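Local coordinates for protein alpha-L-rhamnosidase (Streptomyces avermitilis, PDB 3W5M) that hydrolyses terminal non-reducing alpha-L-rhamnose from rhamnosides such as naringin, rutin, hesperidin and gum arabic, and binds L-rhamnose through a calcium-dependent carbohydrate-binding module, at residues Ala931-Gly936 / Arg941-Arg946; Ala652-Ser657 / Trp925-Ile930; Ala172-Ser177 / Tyr182-Asp187; Glu190-Asp195 / Ala207-Leu212. All coordinates share one frame; numbering follows the deposited sequence.

The four contacts form two close pairs on opposite sides of the chain's centre, and the centres of one pair lie about 52 to 67 Å from those of the other. Contacts 3 and 4 come first along the chain, their centres about 5 Å apart inside the carbohydrate-binding module CBM67, where they bridge the same two sheets: strands 181-186 and 189-193 belong to one, strands 171-179 and 207-210 to the other. Contact 2 then joins two helices of the catalytic domain, and contact 1, centred about 11 Å away, is a hairpin of the C-terminal beta region, following helix 923-929 in the chain. The rhamnose-binding module and the catalytic domain are thus separate folds of a single chain.

Contact 1: residues Ala931-Gly936 / Arg941-Arg946; sequences AGIAPG and RQVVIR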
loop_
_atom_site.group_PDB
_atom_site.type_symbol
_atom_site.label_atom_id
_atom_site.label_comp_id
_atom_site.label_asym_id
_atom_site.label_seq_id
_atom_site.Cartn_x
_atom_site.Cartn_y
_atom_site.Cartn_z
ATOM N N ALA A 931 27.115 -2.691 -7.754
ATOM C CA ALA A 931 27.322 -3.795 -6.821
ATOM C C ALA A 931 27.725 -5.082 -7.585
ATOM O O ALA A 931 28.447 -5.913 -7.066
ATOM C CB ALA A 931 26.073 -4.010 -5.971
ATOM N N GLY A 932 27.277 -5.217 -8.825
ATOM C CA GLY A 932 27.658 -6.377 -9.628
ATOM C C GLY A 932 26.992 -7.665 -9.167
ATOM O O GLY A 932 27.649 -8.706 -9.057
ATOM N N ILE A 933 25.685 -7.592 -8.898
ATOM C CA ILE A 933 24.911 -8.751 -8.427
ATOM C C ILE A 933 23.674 -8.855 -9.289
ATOM O O ILE A 933 22.796 -7.997 -9.219
ATOM C CB ILE A 933 24.494 -8.617 -6.938
ATOM C CG1 ILE A 933 25.734 -8.603 -6.039
ATOM C CG2 ILE A 933 23.530 -9.750 -6.546
ATOM C CD1 ILE A 933 25.444 -8.443 -4.550
ATOM N N ALA A 934 23.604 -9.884 -10.133
ATOM C CA ALA A 934 22.471 -10.043 -11.055
ATOM C C ALA A 934 22.243 -11.531 -11.282
ATOM O O ALA A 934 23.164 -12.296 -11.136
ATOM C CB ALA A 934 22.747 -9.343 -12.382
ATOM N N PRO A 935 21.010 -11.946 -11.591
ATOM C CA PRO A 935 20.828 -13.405 -11.723
ATOM C C PRO A 935 21.209 -13.923 -13.118
ATOM O O PRO A 935 20.613 -13.507 -14.100
ATOM C CB PRO A 935 19.337 -13.594 -11.461
ATOM C CG PRO A 935 18.700 -12.291 -11.829
ATOM C CD PRO A 935 19.726 -11.208 -11.630
ATOM N N GLY A 936 22.196 -14.817 -13.187
ATOM C CA GLY A 936 22.528 -15.528 -14.437
ATOM C C GLY A 936 21.524 -16.620 -14.773
ATOM O O GLY A 936 21.218 -16.873 -15.945
ATOM N N ARG A 941 20.382 -19.029 -8.913
ATOM C CA ARG A 941 21.034 -20.341 -8.961
ATOM C C ARG A 941 22.441 -20.197 -9.545
ATOM O O ARG A 941 23.366 -20.926 -9.169
ATOM C CB ARG A 941 20.217 -21.333 -9.795
ATOM C CG ARG A 941 20.602 -22.779 -9.536
ATOM C CD ARG A 941 20.688 -23.033 -8.035
ATOM N NE ARG A 941 21.170 -24.374 -7.717
ATOM C CZ ARG A 941 20.411 -25.466 -7.733
ATOM N NH1 ARG A 941 19.124 -25.399 -8.054
ATOM N NH2 ARG A 941 20.945 -26.636 -7.429
ATOM N N GLN A 942 22.574 -19.271 -10.488
ATOM C CA GLN A 942 23.860 -18.774 -10.942
ATOM C C GLN A 942 23.767 -17.270 -10.751
ATOM O O GLN A 942 22.752 -16.665 -11.114
ATOM C CB GLN A 942 24.107 -19.059 -12.435
ATOM C CG GLN A 942 25.512 -18.670 -12.859
ATOM C CD GLN A 942 25.673 -18.456 -14.361
ATOM O OE1 GLN A 942 24.839 -17.814 -15.021
ATOM N NE2 GLN A 942 26.764 -18.976 -14.904
ATOM N N VAL A 943 24.802 -16.675 -10.160
ATOM C CA VAL A 943 24.881 -15.219 -10.027
ATOM C C VAL A 943 25.941 -14.671 -11.002
ATOM O O VAL A 943 27.067 -15.196 -11.054
ATOM C CB VAL A 943 25.133 -14.776 -8.552
ATOM C CG1 VAL A 943 26.421 -15.356 -7.996
ATOM C CG2 VAL A 943 25.122 -13.262 -8.410
ATOM N N VAL A 944 25.578 -13.656 -11.789
ATOM C CA VAL A 944 26.579 -12.949 -12.595
ATOM C C VAL A 944 27.128 -11.791 -11.766
ATOM O O VAL A 944 26.370 -10.902 -11.334
ATOM C CB VAL A 944 26.007 -12.420 -13.920
ATOM C CG1 VAL A 944 27.081 -11.672 -14.698
ATOM C CG2 VAL A 944 25.412 -13.539 -14.761
ATOM N N ILE A 945 28.434 -11.842 -11.505
ATOM C CA ILE A 945 29.151 -10.820 -10.762
ATOM C C ILE A 945 30.008 -10.012 -11.725
ATOM O O ILE A 945 31.140 -10.401 -12.073
ATOM C CB ILE A 945 29.962 -11.434 -9.608
ATOM C CG1 ILE A 945 28.984 -12.171 -8.670
ATOM C CG2 ILE A 945 30.788 -10.378 -8.905
ATOM C CD1 ILE A 945 29.608 -12.892 -7.499
ATOM N N ARG A 946 29.452 -8.880 -12.141
ATOM C CA ARG A 946 30.055 -8.049 -13.176
ATOM C C ARG A 946 30.010 -6.559 -12.764
ATOM O O ARG A 946 29.228 -5.785 -13.324
ATOM C CB ARG A 946 29.355 -8.308 -14.512
ATOM C CG ARG A 946 30.032 -7.626 -15.688
ATOM C CD ARG A 946 29.431 -8.000 -17.027
ATOM N NE ARG A 946 30.291 -7.456 -18.072
ATOM C CZ ARG A 946 30.130 -7.631 -19.379
ATOM N NH1 ARG A 946 29.112 -8.344 -19.851
ATOM N NH2 ARG A 946 31.002 -7.073 -20.213
#
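Ala-934 and Val-944 hold the two strands together through a pair of backbone hydrogen bonds, Ala-934 N to Val-944 O at 3.2 Å and Val-944 N to Ala-934 O at 2.8 Å. They form an antiparallel hydrogen-bonded pair whose side chains share one face of the sheet. Further along, Gly-936 N donates to Gln-942 O at 2.8 Å. Glycine suits this place: the CG2 methyl of Val-944 lies 3.5 Å from Gly-936 CA, and Gln-942, its CG swung anti to the backbone N (chi1 -174°), carries its OE1 to 3.3 Å from Gly-936 CA, where a beta carbon would collide with it. At the other end Gly-932 has a positive phi (72°) that favours glycine, at the first residue to leave helical geometry after helix 923-929, and its O receives the CA-H of Ile-945 at 3.1 Å between O and CA. A side chain on Gly-932 would press against the backbone of Arg-946.

Branched residues supply the apolar face. Ile-933 CG2 approaches Val-943 CG2 at 4.3 Å, and Ile-933, Val-943 and Ile-945 all lean on strand 965-974, through Val-967 and Thr-969. Farther out, Arg-946 turns its guanidinium away to a salt bridge with Asp-1014 and a cation-pi contact with Trp-993. The whole is a beta hairpin: strand 934-935 forms an edge of a mixed sheet, and strand 942-945 runs parallel to strand 989-995, in the C-terminal beta-sandwich of this glycoside hydrolase family 78 enzyme.

Contact 2: residues Ala652-Ser657 / Trp925-Ile930; sequences AYTMES and WMYANI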
loop_
_atom_site.group_PDB
_atom_site.type_symbol
_atom_site.label_atom_id
_atom_site.label_comp_id
_atom_site.label_asym_id
_atom_site.label_seq_id
_atom_site.Cartn_x
_atom_site.Cartn_y
_atom_site.Cartn_z
ATOM N N ALA A 652 12.266 -6.230 -5.939
ATOM C CA ALA A 652 12.716 -7.588 -5.598
ATOM C C ALA A 652 14.192 -7.705 -5.198
ATOM O O ALA A 652 14.614 -8.770 -4.713
ATOM C CB ALA A 652 12.395 -8.566 -6.726
ATOM N N TYR A 653 14.993 -6.649 -5.412
ATOM C CA TYR A 653 16.306 -6.586 -4.786
ATOM C C TYR A 653 16.179 -6.115 -3.333
ATOM O O TYR A 653 16.766 -6.707 -2.413
ATOM C CB TYR A 653 17.212 -5.597 -5.529
ATOM C CG TYR A 653 17.976 -6.104 -6.751
ATOM C CD1 TYR A 653 19.189 -6.795 -6.612
ATOM C CD2 TYR A 653 17.542 -5.812 -8.025
ATOM C CE1 TYR A 653 19.917 -7.223 -7.736
ATOM C CE2 TYR A 653 18.266 -6.230 -9.153
ATOM C CZ TYR A 653 19.454 -6.927 -8.996
ATOM O OH TYR A 653 20.178 -7.327 -10.128
ATOM N N THR A 654 15.421 -5.047 -3.121
ATOM C CA THR A 654 15.555 -4.313 -1.865
ATOM C C THR A 654 14.720 -4.831 -0.693
ATOM O O THR A 654 15.125 -4.649 0.440
ATOM C CB THR A 654 15.343 -2.824 -2.065
ATOM O OG1 THR A 654 14.309 -2.665 -3.024
ATOM C CG2 THR A 654 16.634 -2.180 -2.628
ATOM N N MET A 655 13.582 -5.474 -0.957
ATOM C CA MET A 655 12.826 -6.163 0.108
ATOM C C MET A 655 12.393 -7.520 -0.410
ATOM O O MET A 655 12.286 -7.723 -1.631
ATOM C CB MET A 655 11.561 -5.397 0.472
ATOM C CG MET A 655 11.803 -4.022 1.041
ATOM S SD MET A 655 10.282 -3.111 1.390
ATOM C CE MET A 655 9.641 -3.926 2.868
ATOM N N GLU A 656 12.178 -8.453 0.506
ATOM C CA GLU A 656 11.527 -9.703 0.139
ATOM C C GLU A 656 10.113 -9.339 -0.332
ATOM O O GLU A 656 9.256 -8.960 0.454
ATOM C CB GLU A 656 11.513 -10.701 1.296
ATOM C CG GLU A 656 10.859 -12.040 0.908
ATOM C CD GLU A 656 9.370 -12.109 1.237
ATOM O OE1 GLU A 656 9.019 -12.033 2.437
ATOM O OE2 GLU A 656 8.521 -12.254 0.305
ATOM N N SER A 657 9.901 -9.412 -1.644
ATOM C CA SER A 657 8.678 -8.922 -2.264
ATOM C C SER A 657 7.819 -10.059 -2.805
ATOM O O SER A 657 6.743 -9.811 -3.355
ATOM C CB SER A 657 9.015 -7.917 -3.397
ATOM O OG SER A 657 9.662 -6.765 -2.855
ATOM N N TRP A 925 19.658 -1.076 -11.865
ATOM C CA TRP A 925 20.905 -0.847 -12.606
ATOM C C TRP A 925 22.099 -0.709 -11.659
ATOM O O TRP A 925 23.161 -1.279 -11.892
ATOM C CB TRP A 925 20.791 0.350 -13.554
ATOM C CG TRP A 925 22.053 0.529 -14.388
ATOM C CD1 TRP A 925 22.291 0.017 -15.652
ATOM C CD2 TRP A 925 23.252 1.235 -14.003
ATOM N NE1 TRP A 925 23.568 0.384 -16.071
ATOM C CE2 TRP A 925 24.173 1.120 -15.082
ATOM C CE3 TRP A 925 23.634 1.968 -12.861
ATOM C CZ2 TRP A 925 25.449 1.704 -15.046
ATOM C CZ3 TRP A 925 24.906 2.548 -12.826
ATOM C CH2 TRP A 925 25.795 2.413 -13.915
ATOM N N MET A 926 21.922 0.015 -10.557
ATOM C CA MET A 926 22.973 0.130 -9.594
ATOM C C MET A 926 23.336 -1.224 -8.979
ATOM O O MET A 926 24.516 -1.509 -8.762
ATOM C CB MET A 926 22.577 1.116 -8.482
ATOM C CG MET A 926 22.351 2.540 -8.942
ATOM S SD MET A 926 22.661 3.739 -7.616
ATOM C CE MET A 926 21.343 3.249 -6.497
ATOM N N TYR A 927 22.332 -2.047 -8.672
ATOM C CA TYR A 927 22.589 -3.263 -7.919
ATOM C C TYR A 927 23.283 -4.258 -8.838
ATOM O O TYR A 927 24.222 -4.918 -8.413
ATOM C CB TYR A 927 21.288 -3.833 -7.287
ATOM C CG TYR A 927 20.527 -2.795 -6.485
ATOM C CD1 TYR A 927 21.203 -1.789 -5.774
ATOM C CD2 TYR A 927 19.139 -2.785 -6.461
ATOM C CE1 TYR A 927 20.507 -0.820 -5.054
ATOM C CE2 TYR A 927 18.439 -1.803 -5.758
ATOM C CZ TYR A 927 19.132 -0.841 -5.040
ATOM O OH TYR A 927 18.417 0.120 -4.336
ATOM N N ALA A 928 22.861 -4.275 -10.105
ATOM C CA ALA A 928 23.417 -5.190 -11.114
ATOM C C ALA A 928 24.815 -4.783 -11.589
ATOM O O ALA A 928 25.645 -5.647 -11.851
ATOM C CB ALA A 928 22.462 -5.342 -12.290
ATOM N N ASN A 929 25.092 -3.479 -11.628
ATOM C CA ASN A 929 26.315 -2.956 -12.285
ATOM C C ASN A 929 27.343 -2.296 -11.386
ATOM O O ASN A 929 28.553 -2.403 -11.635
ATOM C CB ASN A 929 25.924 -2.012 -13.399
ATOM C CG ASN A 929 25.046 -2.673 -14.432
ATOM O OD1 ASN A 929 23.854 -2.394 -14.517
ATOM N ND2 ASN A 929 25.623 -3.567 -15.219
ATOM N N ILE A 930 26.897 -1.634 -10.322
ATOM C CA ILE A 930 27.849 -1.060 -9.392
ATOM C C ILE A 930 28.162 -2.107 -8.347
ATOM O O ILE A 930 29.328 -2.402 -8.079
ATOM C CB ILE A 930 27.355 0.278 -8.758
ATOM C CG1 ILE A 930 27.023 1.283 -9.864
ATOM C CG2 ILE A 930 28.391 0.796 -7.747
ATOM C CD1 ILE A 930 26.334 2.567 -9.417
#
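Tyr-653 lays its side chain against Tyr-927, and most of its atoms from CB outward meet helix 923-929. With CG anti to its own carbonyl carbon (chi1 -85°), the chain leaves helix 641-654 toward the other helix. Tyr-653 CB is 3.5 Å from Tyr-927 CD2, and Tyr-653 CG meets that same ring carbon equally closely. Around the ring the neighbour changes: CD1 and CE1 of Tyr-653 each lie 3.7 Å from Tyr-927 CB. This methylene sits over the face in a CH-pi contact, 3.8 Å from Tyr-927 CB to the Tyr-653 ring centroid and 16° off the normal. The two rings pair edge-to-face, the edge of Tyr-927 toward the face of Tyr-653, with centroids 5.3 Å apart and planes at 60°. At the tip, Tyr-653 OH passes the small methyl of Ala-928, 3.7 Å from its CB, and hydrogen-bonds to Ile-933 O.

Thr-654 crosses Tyr-927 at about a right angle, its CG2 3.4 Å from Tyr-927 OH. That hydroxyl is hydrogen-bonded to His-613 ND1, while Thr-654 OG1 is engaged by Gln-620. An alanine in place of Tyr-653 would probably expose the flank of Tyr-927 to a gap and leave Ile-933 O without its hydroxyl partner. Tyrosine suits both needs, a flat apolar face for the neighbouring helix and a polar end for the chain beyond it. No hydrogen bond links the two segments directly: dispersion and ring electrostatics join them, while the buried phenol groups find their polar partners elsewhere in the protein.

Contact 3: residues Ala172-Ser177 / Tyr182-Asp187; sequences ATLAIS and YAVSVD
The ring of Tyr-182 carries Ile-176 on one face: Ile-176 CG1 stands 4.1 Å from the ring centroid and only 2° off the normal, almost exactly over the centre. The CG2 branch of the same isoleucine comes within 3.6 Å of Tyr-182 CZ. At the ring's edge, in its plane, a water lies 2.7 Å from Tyr-182 OH and reaches back to Ile-176 O through a weak bond. Tyr-182 gets there with CG between its backbone N and carbonyl carbon (chi1 62°), which stands the ring up from the strand.

Strands 171-179 and 181-186 belong to the two facing sheets of the CBM67 beta-sandwich; their axes pass 8.7 Å apart at 156°, no backbone hydrogen bond joins the two segments, and the interval is filled mainly by side chains. Val-184 meets two partners tip to tip: its CG1 is 4.0 Å from both Leu-174 CD2 and Ile-176 CD1. Branched aliphatics suit such an interior because they interlock without polar demands. A leucine in place of Tyr-182 would probably deprive Ile-176 of its flat platform and the water of its phenolic partner. Ser-177 points the other way, and its OG hydrogen-bonds to the backbone O of Trp-203, a residue that binds rhamnose.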
loop_
_atom_site.group_PDB
_atom_site.type_symbol
_atom_site.label_atom_id
_atom_site.label_comp_id
_atom_site.label_asym_id
_atom_site.label_seq_id
_atom_site.Cartn_x
_atom_site.Cartn_y
_atom_site.Cartn_z
ATOM N N ALA A 172 -26.825 17.425 21.222
ATOM C CA ALA A 172 -27.496 18.099 20.108
ATOM C C ALA A 172 -26.640 17.991 18.870
ATOM O O ALA A 172 -25.442 18.279 18.908
ATOM C CB ALA A 172 -27.778 19.565 20.434
ATOM N N THR A 173 -27.243 17.566 17.767
ATOM C CA THR A 173 -26.516 17.492 16.491
ATOM C C THR A 173 -27.342 18.119 15.392
ATOM O O THR A 173 -28.579 18.056 15.419
ATOM C CB THR A 173 -26.182 16.053 16.055
ATOM O OG1 THR A 173 -27.413 15.314 15.861
ATOM C CG2 THR A 173 -25.273 15.356 17.087
ATOM N N LEU A 174 -26.646 18.743 14.450
ATOM C CA LEU A 174 -27.286 19.307 13.271
ATOM C C LEU A 174 -26.737 18.636 12.023
ATOM O O LEU A 174 -25.528 18.642 11.804
ATOM C CB LEU A 174 -27.047 20.823 13.203
ATOM C CG LEU A 174 -27.620 21.523 11.962
ATOM C CD1 LEU A 174 -29.140 21.514 11.970
ATOM C CD2 LEU A 174 -27.094 22.959 11.850
ATOM N N ALA A 175 -27.621 18.044 11.217
ATOM C CA ALA A 175 -27.225 17.522 9.906
ATOM C C ALA A 175 -27.855 18.487 8.887
ATOM O O ALA A 175 -29.007 18.872 9.032
ATOM C CB ALA A 175 -27.769 16.118 9.702
ATOM N N ILE A 176 -27.082 18.901 7.897
ATOM C CA ILE A 176 -27.537 19.972 7.002
ATOM C C ILE A 176 -26.858 19.813 5.640
ATOM O O ILE A 176 -25.686 19.439 5.542
ATOM C CB ILE A 176 -27.289 21.365 7.631
ATOM C CG1 ILE A 176 -27.809 22.513 6.740
ATOM C CG2 ILE A 176 -25.804 21.562 7.916
ATOM C CD1 ILE A 176 -28.077 23.817 7.469
ATOM N N SER A 177 -27.619 20.057 4.583
ATOM C CA SER A 177 -27.071 20.072 3.253
ATOM C C SER A 177 -27.781 21.160 2.442
ATOM O O SER A 177 -28.924 21.492 2.751
ATOM C CB SER A 177 -27.331 18.707 2.606
ATOM O OG SER A 177 -26.617 18.600 1.383
ATOM N N TYR A 182 -24.733 26.985 2.125
ATOM C CA TYR A 182 -25.481 27.467 3.285
ATOM C C TYR A 182 -24.553 28.126 4.311
ATOM O O TYR A 182 -23.339 27.901 4.295
ATOM C CB TYR A 182 -26.276 26.332 3.934
ATOM C CG TYR A 182 -25.398 25.225 4.464
ATOM C CD1 TYR A 182 -24.783 25.336 5.707
ATOM C CD2 TYR A 182 -25.151 24.079 3.709
ATOM C CE1 TYR A 182 -23.951 24.337 6.191
ATOM C CE2 TYR A 182 -24.329 23.067 4.189
ATOM C CZ TYR A 182 -23.734 23.203 5.438
ATOM O OH TYR A 182 -22.906 22.211 5.907
ATOM N N ALA A 183 -25.130 28.954 5.184
ATOM C CA ALA A 183 -24.454 29.408 6.407
ATOM C C ALA A 183 -25.519 29.388 7.505
ATOM O O ALA A 183 -26.552 30.043 7.384
ATOM C CB ALA A 183 -23.883 30.806 6.229
ATOM N N VAL A 184 -25.298 28.585 8.534
ATOM C CA VAL A 184 -26.295 28.408 9.577
ATOM C C VAL A 184 -25.769 28.915 10.930
ATOM O O VAL A 184 -24.569 28.765 11.238
ATOM C CB VAL A 184 -26.798 26.938 9.636
ATOM C CG1 VAL A 184 -25.627 25.956 9.721
ATOM C CG2 VAL A 184 -27.775 26.750 10.779
ATOM N N SER A 185 -26.671 29.535 11.687
ATOM C CA SER A 185 -26.390 30.069 13.024
ATOM C C SER A 185 -27.432 29.640 14.046
ATOM O O SER A 185 -28.586 29.357 13.702
ATOM C CB SER A 185 -26.281 31.594 12.966
ATOM O OG SER A 185 -27.516 32.190 12.597
ATOM N N VAL A 186 -27.017 29.603 15.313
ATOM C CA VAL A 186 -27.917 29.466 16.437
ATOM C C VAL A 186 -27.766 30.666 17.393
ATOM O O VAL A 186 -26.646 31.003 17.791
ATOM C CB VAL A 186 -27.664 28.164 17.229
ATOM C CG1 VAL A 186 -28.748 28.005 18.288
ATOM C CG2 VAL A 186 -27.650 26.948 16.301
ATOM N N ASP A 187 -28.897 31.292 17.736
ATOM C CA ASP A 187 -28.975 32.515 18.562
ATOM C C ASP A 187 -27.971 33.595 18.144
ATOM O O ASP A 187 -27.434 34.331 18.989
ATOM C CB ASP A 187 -28.866 32.198 20.067
ATOM C CG ASP A 187 -30.196 31.677 20.677
ATOM O OD1 ASP A 187 -31.246 31.607 19.981
ATOM O OD2 ASP A 187 -30.186 31.336 21.879
HETATM O O HOH W 1 -22.820 20.296 4.075
#

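Contact 4: residues Glu190-Asp195 / Ala207-Leu212; sequences EVARTD and AVIDVL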
loop_
_atom_site.group_PDB
_atom_site.type_symbol
_atom_site.label_atom_id
_atom_site.label_comp_id
_atom_site.label_asym_id
_atom_site.label_seq_id
_atom_site.Cartn_x
_atom_site.Cartn_y
_atom_site.Cartn_z
ATOM N N GLU A 190 -22.776 31.745 14.236
ATOM C CA GLU A 190 -22.620 30.789 13.123
ATOM C C GLU A 190 -22.027 29.461 13.611
ATOM O O GLU A 190 -21.065 29.449 14.379
ATOM C CB GLU A 190 -21.748 31.388 12.010
ATOM C CG GLU A 190 -21.627 30.529 10.770
ATOM C CD GLU A 190 -20.825 31.213 9.674
ATOM O OE1 GLU A 190 -21.384 32.073 8.953
ATOM O OE2 GLU A 190 -19.629 30.890 9.530
ATOM N N VAL A 191 -22.598 28.343 13.177
ATOM C CA VAL A 191 -22.099 27.038 13.606
ATOM C C VAL A 191 -21.546 26.197 12.451
ATOM O O VAL A 191 -20.838 25.216 12.695
ATOM C CB VAL A 191 -23.133 26.234 14.423
ATOM C CG1 VAL A 191 -23.563 27.022 15.657
ATOM C CG2 VAL A 191 -24.349 25.827 13.571
ATOM N N ALA A 192 -21.862 26.575 11.211
ATOM C CA ALA A 192 -21.372 25.870 10.022
ATOM C C ALA A 192 -21.689 26.674 8.771
ATOM O O ALA A 192 -22.668 27.420 8.739
ATOM C CB ALA A 192 -22.021 24.493 9.920
ATOM N N ARG A 193 -20.860 26.498 7.749
ATOM C CA ARG A 193 -21.093 27.061 6.417
ATOM C C ARG A 193 -20.358 26.273 5.351
ATOM O O ARG A 193 -19.402 25.561 5.639
ATOM C CB ARG A 193 -20.666 28.533 6.334
ATOM C CG ARG A 193 -19.162 28.768 6.361
ATOM C CD ARG A 193 -18.757 30.061 5.645
ATOM N NE ARG A 193 -19.404 31.239 6.220
ATOM C CZ ARG A 193 -20.303 32.011 5.603
ATOM N NH1 ARG A 193 -20.674 31.765 4.348
ATOM N NH2 ARG A 193 -20.825 33.045 6.243
ATOM N N THR A 194 -20.842 26.389 4.123
ATOM C CA THR A 194 -20.132 25.948 2.922
ATOM C C THR A 194 -19.993 27.144 1.995
ATOM O O THR A 194 -20.745 28.118 2.119
ATOM C CB THR A 194 -20.827 24.769 2.214
ATOM O OG1 THR A 194 -22.230 25.041 2.058
ATOM C CG2 THR A 194 -20.675 23.514 3.042
ATOM N N ASP A 195 -19.019 27.106 1.086
ATOM C CA ASP A 195 -18.692 28.310 0.293
ATOM C C ASP A 195 -18.874 28.099 -1.212
ATOM O O ASP A 195 -18.515 27.039 -1.739
ATOM C CB ASP A 195 -17.279 28.815 0.628
ATOM C CG ASP A 195 -17.124 29.180 2.109
ATOM O OD1 ASP A 195 -17.714 30.190 2.562
ATOM O OD2 ASP A 195 -16.416 28.445 2.831
ATOM N N ALA A 207 -23.259 17.709 5.978
ATOM C CA ALA A 207 -22.391 17.814 7.151
ATOM C C ALA A 207 -23.195 17.510 8.408
ATOM O O ALA A 207 -24.402 17.837 8.502
ATOM C CB ALA A 207 -21.793 19.200 7.242
ATOM N N VAL A 208 -22.523 16.892 9.380
ATOM C CA VAL A 208 -23.091 16.684 10.704
ATOM C C VAL A 208 -22.230 17.447 11.722
ATOM O O VAL A 208 -21.025 17.249 11.776
ATOM C CB VAL A 208 -23.153 15.182 11.075
ATOM C CG1 VAL A 208 -23.750 14.992 12.471
ATOM C CG2 VAL A 208 -24.006 14.438 10.069
ATOM N N ILE A 209 -22.859 18.313 12.512
ATOM C CA ILE A 209 -22.142 19.232 13.417
ATOM C C ILE A 209 -22.684 19.044 14.829
ATOM O O ILE A 209 -23.892 19.044 15.023
ATOM C CB ILE A 209 -22.355 20.723 13.040
ATOM C CG1 ILE A 209 -22.040 20.994 11.561
ATOM C CG2 ILE A 209 -21.501 21.642 13.933
ATOM C CD1 ILE A 209 -23.278 21.101 10.690
ATOM N N ASP A 210 -21.804 18.872 15.813
ATOM C CA ASP A 210 -22.257 18.905 17.201
ATOM C C ASP A 210 -22.538 20.361 17.580
ATOM O O ASP A 210 -21.677 21.201 17.413
ATOM C CB ASP A 210 -21.217 18.287 18.155
ATOM C CG ASP A 210 -21.764 18.105 19.580
ATOM O OD1 ASP A 210 -22.141 19.112 20.224
ATOM O OD2 ASP A 210 -21.844 16.951 20.058
ATOM N N VAL A 211 -23.735 20.640 18.104
ATOM C CA VAL A 211 -24.160 22.011 18.443
ATOM C C VAL A 211 -24.602 22.156 19.897
ATOM O O VAL A 211 -25.295 23.116 20.249
ATOM C CB VAL A 211 -25.308 22.527 17.517
ATOM C CG1 VAL A 211 -24.797 22.720 16.096
ATOM C CG2 VAL A 211 -26.506 21.578 17.530
ATOM N N LEU A 212 -24.205 21.209 20.743
ATOM C CA LEU A 212 -24.572 21.283 22.155
ATOM C C LEU A 212 -24.126 22.612 22.799
ATOM O O LEU A 212 -24.856 23.165 23.636
ATOM C CB LEU A 212 -24.040 20.074 22.928
ATOM C CG LEU A 212 -24.323 19.997 24.440
ATOM C CD1 LEU A 212 -25.799 19.797 24.714
ATOM C CD2 LEU A 212 -23.509 18.868 25.068
#
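Val-191 and Val-211 set their side chains at about a right angle, so that one methyl of each makes the contact: Val-191 CG2 lies 4.0 Å from Val-211 CG1. Beside them, Ile-209 spreads its two branches over different targets. Its CD1 reaches Ala-192 CB at 3.7 Å, with chi2 at 102°, off the usual staggered positions. Its CG2, anti to the backbone N, turns to the backbone and comes 3.8 Å from Val-191 O. Alanine suits this place, since its single methyl takes both CG1 and CD1 of Ile-209 against it; the larger valines fill the interval further along.

Two consecutive residues, Val-191 and Ala-192, both point at the opposite segment because the strand carries a classic beta bulge there, in which both residues face Val-184. The outer side of this strand is polar: Arg-193 NH2 forms a salt bridge with Glu-190 OE1 at 2.9 Å, though the hydrogen bond within it is weak, and a long ion pair extends to Asp-195. On the other segment, Asp-210 OD1 accepts from Leu-212 N at 3.0 Å in an Asx turn, which bends the chain where strand 207-210 ends.

Both strands are outermost in their sheets. Strand 189-193 flanks strand 181-186 in the five-stranded sheet of the module, strand 207-210 flanks strand 171-179 in the four-stranded one, and apolar residues on them and just beyond, Val-211 included, meet at the edge of the CBM67 sandwich, with His-214 also resting on Val-191.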